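Local coordinates for transcriptional regulator, GntR family (Thermotoga maritima, PDB 3SXM), which probably binds regulatory DNA as a transcriptional regulator, and is represented here by its metal-free FCD domain, the part of the protein that binds metal, at the interface of chains A and B. Numbering follows the deposited sequence. Chains: chain A/B, Transcriptional regulator, GntR family.

The interface of chains A and B. Residues chain A 21, 26, 72, 75; chain B 6, 10, 13-14.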
# COMPACT_ATOMS: atom_id res chain seq x y z
N PHE A 21 3.27 4.26 -2.88
CA PHE A 21 1.95 4.88 -2.93
C PHE A 21 2.04 6.32 -2.45
O PHE A 21 1.43 7.20 -3.04
CB PHE A 21 0.93 4.11 -2.05
CG PHE A 21 -0.46 4.70 -2.07
CD1 PHE A 21 -1.34 4.34 -3.05
CD2 PHE A 21 -0.89 5.59 -1.10
CE1 PHE A 21 -2.64 4.81 -3.07
CE2 PHE A 21 -2.16 6.13 -1.17
CZ PHE A 21 -3.02 5.73 -2.13
N TYR A 26 1.59 12.01 -3.18
CA TYR A 26 1.89 13.20 -2.39
C TYR A 26 3.21 13.83 -2.84
O TYR A 26 3.83 14.57 -2.10
CB TYR A 26 1.81 12.92 -0.88
CG TYR A 26 0.43 12.52 -0.50
CD1 TYR A 26 -0.50 13.47 -0.26
CD2 TYR A 26 0.03 11.20 -0.54
CE1 TYR A 26 -1.81 13.14 0.03
CE2 TYR A 26 -1.28 10.84 -0.23
CZ TYR A 26 -2.20 11.81 0.00
OH TYR A 26 -3.54 11.49 0.27
N ASN A 72 -2.41 10.89 6.16
CA ASN A 72 -3.36 9.84 6.43
C ASN A 72 -2.91 9.16 7.72
O ASN A 72 -1.93 8.42 7.71
CB ASN A 72 -3.42 8.86 5.26
CG ASN A 72 -4.42 7.74 5.45
OD1 ASN A 72 -4.58 7.22 6.57
ND2 ASN A 72 -5.14 7.40 4.41
N ILE A 75 -2.50 5.30 7.58
CA ILE A 75 -1.28 4.87 6.88
C ILE A 75 -0.07 5.12 7.75
O ILE A 75 0.78 4.23 7.90
CB ILE A 75 -1.14 5.52 5.50
CG1 ILE A 75 -2.26 5.03 4.59
CG2 ILE A 75 0.21 5.15 4.90
CD1 ILE A 75 -2.29 5.70 3.20
N LYS B 6 -12.89 12.65 7.56
CA LYS B 6 -11.48 12.29 7.49
C LYS B 6 -11.29 10.83 7.79
O LYS B 6 -10.53 10.13 7.12
CB LYS B 6 -10.65 13.16 8.43
CG LYS B 6 -9.16 12.79 8.39
CD LYS B 6 -8.17 13.91 8.76
CE LYS B 6 -6.67 13.49 8.50
NZ LYS B 6 -6.38 12.70 7.18
N GLU B 10 -9.69 8.35 5.00
CA GLU B 10 -8.45 7.64 5.32
C GLU B 10 -8.61 6.15 5.13
O GLU B 10 -7.68 5.46 4.69
CB GLU B 10 -7.95 7.92 6.72
CG GLU B 10 -7.42 9.31 6.98
CD GLU B 10 -6.93 9.43 8.43
OE1 GLU B 10 -7.25 8.54 9.24
OE2 GLU B 10 -6.33 10.46 8.74
N GLU B 13 -8.72 5.36 1.34
CA GLU B 13 -7.39 5.54 0.73
C GLU B 13 -6.49 4.36 1.06
O GLU B 13 -5.69 3.91 0.22
CB GLU B 13 -6.74 6.83 1.18
CG GLU B 13 -5.39 7.07 0.54
CD GLU B 13 -4.75 8.42 0.87
OE1 GLU B 13 -4.85 8.90 2.00
OE2 GLU B 13 -4.16 9.02 -0.07
N THR B 14 -6.55 3.93 2.30
CA THR B 14 -5.74 2.78 2.75
C THR B 14 -6.14 1.54 1.98
O THR B 14 -5.27 0.75 1.55
CB THR B 14 -5.84 2.57 4.28
OG1 THR B 14 -5.44 3.78 4.94
CG2 THR B 14 -4.98 1.40 4.77
O HOH W 1 -4.89 11.46 3.15
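B:Glu13, on helix 5-25 of chain B, reaches into chain A at a two-fold symmetric FCD–FCD interface; whether this is the biological dimer the structure alone does not show. CB of B:Glu13 lies 3.6 Å from ND2 of A:Asn72. CG, anti to the backbone N (chi1 -178°), packs against CE2 and CZ of A:Phe21, an apolar ring suited to the glutamate's aliphatic part. CD of B:Glu13 comes 3.4 Å from OH of A:Tyr26 and also lies near ND2 of A:Asn72. The carboxylate thus meets neutral donors, a phenol and a side-chain amide. OE2 of B:Glu13 accepts from OH of A:Tyr26 at 2.6 Å through its syn lone pair, in plane at the ring's edge; the long tyrosine carries its hydroxyl across the interface. OE1 of B:Glu13 takes ND2 of A:Asn72 at 2.9 Å on its anti side, and a water links OE1 to the same phenol. These bonds would probably favour a charged carboxylate.

A:Asn72 suits its place because one amide both gives and accepts. ND2 of A:Asn72 also donates, nearly straight, to O of B:Glu10 at 3.2 Å, while OD1 caps helix 73-90 by accepting from N of A:Ile75. The amide stacks on the B:Glu10 carboxylate, their planes 15° apart. A leucine here would probably leave OE1 of B:Glu13 without its amide donor and N of A:Ile75 uncapped. Threonine suits the next turn: OG1 of B:Thr14, with CG1 of A:Ile75 against it, turns back to O of B:Glu10 at 2.8 Å, tilted 26° from the carbonyl plane.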